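Local coordinates for protein formylmethanofuran--tetrahydromethanopterin formyltransferase (Methanosarcina barkeri, PDB 1M5S) that catalyses the reversible transfer of a formyl group from formylmethanofuran to tetrahydromethanopterin, a step of methanogenesis from carbon dioxide, at residues A54-L59 with V72-C77; G205-A210 with K217-E222. One frame throughout, in Å; residues are numbered along the deposited sequence.

Contact 1 of 2, residues A54-L59 with V72-C77; sequences AGIERL and VYVQIC
Ile-56 pushes its CG2 methyl against CG1 of Val-72, and the 3.5 Å between them is tighter than ordinary van der Waals contact. Its CG1 branch fits into the hollow between Val-72 CG1 and Val-74 CG1, 3.8 and 4.1 Å off. Farther along, Ala-54 CB lies alongside Ile-76 CG1, 4.1 Å away. This apolar face packs on helix 30-41, through Leu-34, Ala-33 and Ala-37. Backbone bonds between Gly-55 and Gln-75, in both directions, fix the antiparallel register as far as Ile-56. There a beta bulge shifts it by one: Glu-57 N bonds Tyr-73 O, while Tyr-73 N bonds Arg-58 O, so two residues face one.

The other face carries the larger bumps. Arg-58 and Tyr-73 lie side by side and point the same way, with CE2 of the ring 3.3 Å above one face of the guanidinium, offset toward its rim; the planes are 39° apart. Arg-58 NH1 reaches Glu-64 in a salt bridge, and an alanine here would probably leave that carboxylate without its mate and uncover the CE2 side of the Tyr-73 ring. With CG anti to the backbone N (chi1 177°), the extended Glu-57 chain takes OE1 to Gln-75 NE2 at 2.9 Å, the amide nitrogen standing above the carboxylate plane. Glu-57 OE2 is held by Arg-22 and Gly-192 N, and Gln-75 NE2 also meets Gly-192 O. The hairpin thus has an apolar side suited to a helix and a polar side whose buried Glu-57 carboxylate is satisfied, its negative charge probably stabilised by Arg-22.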
loop_
_atom_site.group_PDB
_atom_site.type_symbol
_atom_site.label_atom_id
_atom_site.label_comp_id
_atom_site.label_asym_id
_atom_site.label_seq_id
_atom_site.Cartn_x
_atom_site.Cartn_y
_atom_site.Cartn_z
ATOM N N ALA A 54 17.876 -11.985 4.292
ATOM C CA ALA A 54 16.627 -11.984 5.034
ATOM C C ALA A 54 15.445 -11.570 4.167
ATOM O O ALA A 54 15.602 -10.937 3.121
ATOM C CB ALA A 54 16.751 -11.061 6.243
ATOM N N GLY A 55 14.252 -11.931 4.615
ATOM C CA GLY A 55 13.062 -11.526 3.897
ATOM C C GLY A 55 11.797 -12.067 4.519
ATOM O O GLY A 55 11.822 -12.888 5.446
ATOM N N ILE A 56 10.674 -11.612 3.981
ATOM C CA ILE A 56 9.379 -12.050 4.455
ATOM C C ILE A 56 9.017 -13.363 3.770
ATOM O O ILE A 56 9.150 -13.505 2.560
ATOM C CB ILE A 56 8.316 -10.968 4.178
ATOM C CG1 ILE A 56 8.559 -9.771 5.099
ATOM C CG2 ILE A 56 6.903 -11.536 4.376
ATOM C CD1 ILE A 56 7.915 -8.514 4.623
ATOM N N GLU A 57 8.644 -14.347 4.580
ATOM C CA GLU A 57 8.296 -15.678 4.095
ATOM C C GLU A 57 6.832 -15.683 3.669
ATOM O O GLU A 57 6.486 -16.107 2.565
ATOM C CB GLU A 57 8.542 -16.703 5.214
ATOM C CG GLU A 57 8.159 -18.133 4.872
ATOM C CD GLU A 57 8.204 -19.054 6.061
ATOM O OE1 GLU A 57 9.189 -18.994 6.820
ATOM O OE2 GLU A 57 7.242 -19.828 6.246
ATOM N N ARG A 58 5.981 -15.213 4.566
ATOM C CA ARG A 58 4.534 -15.128 4.332
ATOM C C ARG A 58 3.837 -14.494 5.536
ATOM O O ARG A 58 4.384 -14.465 6.649
ATOM C CB ARG A 58 3.956 -16.529 4.115
ATOM C CG ARG A 58 4.043 -17.412 5.362
ATOM C CD ARG A 58 2.793 -18.268 5.579
ATOM N NE ARG A 58 2.956 -19.271 6.643
ATOM C CZ ARG A 58 2.049 -19.500 7.602
ATOM N NH1 ARG A 58 0.904 -18.805 7.649
ATOM N NH2 ARG A 58 2.196 -20.414 8.571
ATOM N N LEU A 59 2.680 -13.900 5.277
ATOM C CA LEU A 59 1.851 -13.316 6.320
ATOM C C LEU A 59 1.272 -14.401 7.215
ATOM O O LEU A 59 0.946 -15.486 6.745
ATOM C CB LEU A 59 0.718 -12.517 5.676
ATOM C CG LEU A 59 0.942 -11.065 5.254
ATOM C CD1 LEU A 59 2.376 -10.821 4.866
ATOM C CD2 LEU A 59 0.007 -10.747 4.101
ATOM N N VAL A 72 3.766 -11.693 10.714
ATOM C CA VAL A 72 4.587 -11.947 9.528
ATOM C C VAL A 72 5.733 -12.877 9.934
ATOM O O VAL A 72 6.439 -12.608 10.909
ATOM C CB VAL A 72 5.212 -10.642 8.951
ATOM C CG1 VAL A 72 5.980 -10.952 7.681
ATOM C CG2 VAL A 72 4.135 -9.607 8.669
ATOM N N TYR A 73 5.868 -13.993 9.221
ATOM C CA TYR A 73 7.039 -14.861 9.350
ATOM C C TYR A 73 8.187 -14.308 8.524
ATOM O O TYR A 73 8.007 -13.953 7.356
ATOM C CB TYR A 73 6.726 -16.279 8.871
ATOM C CG TYR A 73 5.785 -17.039 9.771
ATOM C CD1 TYR A 73 6.247 -17.669 10.924
ATOM C CD2 TYR A 73 4.435 -17.164 9.445
ATOM C CE1 TYR A 73 5.388 -18.416 11.721
ATOM C CE2 TYR A 73 3.567 -17.897 10.239
ATOM C CZ TYR A 73 4.048 -18.525 11.373
ATOM O OH TYR A 73 3.185 -19.283 12.135
ATOM N N VAL A 74 9.338 -14.144 9.164
ATOM C CA VAL A 74 10.553 -13.771 8.453
ATOM C C VAL A 74 11.613 -14.862 8.619
ATOM O O VAL A 74 11.473 -15.755 9.461
ATOM C CB VAL A 74 11.115 -12.406 8.941
ATOM C CG1 VAL A 74 10.131 -11.284 8.601
ATOM C CG2 VAL A 74 11.393 -12.442 10.435
ATOM N N GLN A 75 12.531 -14.910 7.661
ATOM C CA GLN A 75 13.686 -15.782 7.747
ATOM C C GLN A 75 14.915 -14.903 7.690
ATOM O O GLN A 75 14.953 -13.937 6.931
ATOM C CB GLN A 75 13.701 -16.783 6.588
ATOM C CG GLN A 75 12.649 -17.869 6.691
ATOM C CD GLN A 75 12.706 -18.861 5.540
ATOM O OE1 GLN A 75 13.696 -18.932 4.813
ATOM N NE2 GLN A 75 11.647 -19.652 5.392
ATOM N N ILE A 76 15.806 -15.100 8.653
ATOM C CA ILE A 76 17.093 -14.433 8.637
ATOM C C ILE A 76 18.146 -15.523 8.481
ATOM O O ILE A 76 18.049 -16.577 9.108
ATOM C CB ILE A 76 17.318 -13.629 9.932
ATOM C CG1 ILE A 76 16.266 -12.512 10.034
ATOM C CG2 ILE A 76 18.713 -13.023 9.942
ATOM C CD1 ILE A 76 16.051 -11.963 11.445
ATOM N N CYS A 77 19.006 -15.341 7.484
ATOM C CA CYS A 77 19.890 -16.397 7.000
ATOM C C CYS A 77 21.336 -15.937 7.080
ATOM O O CYS A 77 21.651 -14.771 6.801
ATOM C CB CYS A 77 19.572 -16.744 5.539
ATOM S SG CYS A 77 17.843 -17.144 5.172
#

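Contact 2 of 2, residues G205-A210 with K217-E222; sequences GSKSGA and KATANE
Lys-207 and Thr-219 meet through backbone and side chain alike. Of the backbone bonds, Lys-207 N to Thr-219 O is short at 2.7 Å, whereas the return bond, Thr-219 N to Lys-207 O, is weak at 3.4 Å. They make a single antiparallel bridge and no strand pair: the segments run 111° apart end to end.

The polar side-chain bonds converge on Lys-207 NZ. It donates to Thr-219 OG1 at 2.7 Å and to Ala-220 O at 2.9 Å, the latter tilted 31° from the carbonyl plane. At 2.8 Å it forms a salt bridge with Glu-222 OE1, on the syn lone pair. The bend at chi4 (-75°) swings NZ into this group, which Asp-126 of the second subunit completes with another salt bridge.

Between the two segments apolar packing is slight. Thr-219 CG2 lies 3.8 Å from Ala-210 CB, and CB of Lys-207 rests against CB of Asn-221. Phe-124 of the second subunit packs on Ser-206, Thr-219 and Ala-220.

Four oxygens, two of them from acidic residues, share the three N-H groups of one ammonium; their negative charge would probably keep the lysine charged, and the Asp-126 bridge ties this loop to the second subunit.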
loop_
_atom_site.group_PDB
_atom_site.type_symbol
_atom_site.label_atom_id
_atom_site.label_comp_id
_atom_site.label_asym_id
_atom_site.label_seq_id
_atom_site.Cartn_x
_atom_site.Cartn_y
_atom_site.Cartn_z
ATOM N N GLY A 205 22.253 -9.724 -11.267
ATOM C CA GLY A 205 22.904 -10.979 -11.626
ATOM C C GLY A 205 24.420 -10.899 -11.507
ATOM O O GLY A 205 24.983 -9.810 -11.398
ATOM N N SER A 206 25.097 -12.038 -11.553
ATOM C CA SER A 206 26.554 -12.026 -11.470
ATOM C C SER A 206 27.197 -13.337 -11.910
ATOM O O SER A 206 26.591 -14.409 -11.809
ATOM C CB SER A 206 26.994 -11.690 -10.038
ATOM O OG SER A 206 26.618 -12.722 -9.138
ATOM N N LYS A 207 28.430 -13.239 -12.400
ATOM C CA LYS A 207 29.274 -14.415 -12.604
ATOM C C LYS A 207 30.283 -14.561 -11.462
ATOM O O LYS A 207 30.562 -13.598 -10.739
ATOM C CB LYS A 207 30.006 -14.327 -13.949
ATOM C CG LYS A 207 30.960 -13.157 -14.076
ATOM C CD LYS A 207 31.711 -13.221 -15.395
ATOM C CE LYS A 207 32.780 -12.148 -15.485
ATOM N NZ LYS A 207 32.208 -10.801 -15.732
ATOM N N SER A 208 30.896 -15.741 -11.382
ATOM C CA SER A 208 31.775 -16.122 -10.276
ATOM C C SER A 208 33.103 -15.367 -10.189
ATOM O O SER A 208 33.747 -15.374 -9.141
ATOM C CB SER A 208 32.062 -17.624 -10.338
ATOM O OG SER A 208 31.941 -18.223 -9.059
ATOM N N GLY A 209 33.526 -14.734 -11.279
ATOM C CA GLY A 209 34.826 -14.089 -11.269
ATOM C C GLY A 209 34.862 -12.725 -11.921
ATOM O O GLY A 209 33.941 -11.930 -11.755
ATOM N N ALA A 210 35.960 -12.441 -12.618
ATOM C CA ALA A 210 36.122 -11.194 -13.355
ATOM C C ALA A 210 37.038 -11.388 -14.563
ATOM O O ALA A 210 38.077 -12.036 -14.468
ATOM C CB ALA A 210 36.685 -10.124 -12.444
ATOM N N LYS A 217 35.495 -10.456 -6.394
ATOM C CA LYS A 217 35.109 -11.861 -6.288
ATOM C C LYS A 217 33.870 -12.202 -7.125
ATOM O O LYS A 217 33.608 -13.372 -7.403
ATOM C CB LYS A 217 34.888 -12.255 -4.816
ATOM C CG LYS A 217 33.580 -11.753 -4.186
ATOM C CD LYS A 217 33.386 -12.300 -2.767
ATOM C CE LYS A 217 33.323 -13.827 -2.747
ATOM N NZ LYS A 217 33.263 -14.364 -1.359
ATOM N N ALA A 218 33.133 -11.177 -7.546
ATOM C CA ALA A 218 31.945 -11.363 -8.375
ATOM C C ALA A 218 31.665 -10.109 -9.200
ATOM O O ALA A 218 31.829 -8.989 -8.718
ATOM C CB ALA A 218 30.735 -11.704 -7.498
ATOM N N THR A 219 31.330 -10.304 -10.472
ATOM C CA THR A 219 30.966 -9.192 -11.345
ATOM C C THR A 219 29.703 -9.517 -12.143
ATOM O O THR A 219 29.225 -10.654 -12.141
ATOM C CB THR A 219 32.092 -8.853 -12.348
ATOM O OG1 THR A 219 32.350 -9.988 -13.179
ATOM C CG2 THR A 219 33.363 -8.457 -11.627
ATOM N N ALA A 220 29.189 -8.521 -12.855
ATOM C CA ALA A 220 28.064 -8.739 -13.757
ATOM C C ALA A 220 28.457 -9.758 -14.822
ATOM O O ALA A 220 29.548 -9.679 -15.395
ATOM C CB ALA A 220 27.649 -7.423 -14.412
ATOM N N ASN A 221 27.622 -10.778 -14.986
ATOM C CA ASN A 221 27.761 -11.728 -16.084
ATOM C C ASN A 221 27.319 -11.091 -17.410
ATOM O O ASN A 221 26.128 -11.028 -17.722
ATOM C CB ASN A 221 26.928 -12.970 -15.785
ATOM C CG ASN A 221 27.192 -14.101 -16.752
ATOM O OD1 ASN A 221 26.930 -15.263 -16.445
ATOM N ND2 ASN A 221 27.662 -13.765 -17.946
ATOM N N GLU A 222 28.294 -10.668 -18.212
ATOM C CA GLU A 222 28.028 -9.937 -19.451
ATOM C C GLU A 222 27.227 -10.750 -20.474
ATOM O O GLU A 222 26.701 -10.193 -21.437
ATOM C CB GLU A 222 29.349 -9.463 -20.079
ATOM C CG GLU A 222 30.264 -10.585 -20.590
ATOM C CD GLU A 222 30.990 -11.327 -19.477
ATOM O OE1 GLU A 222 31.175 -10.743 -18.387
ATOM O OE2 GLU A 222 31.382 -12.496 -19.694
#

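From the N terminus, the chain runs through strand 12-26 and helix 30-41 before contact 1 closes the ten-residue connection between strands 53-60 and 71-78. This makes a beta hairpin with strand 12-26 bonded along the other edge of 71-78. Well over a hundred residues later, in the long connection between strands 193-194 and 243-251, contact 2 closes a six-residue loop. The two are in series, neither nested nor crossed. Their centres are 27 Å apart and their nearest atoms about 14 Å. Contact 1 lies near the centre of the chain, untouched by other subunits; contact 2, 21 Å from that centre, shapes a peripheral loop against the second subunit of the homotetramer.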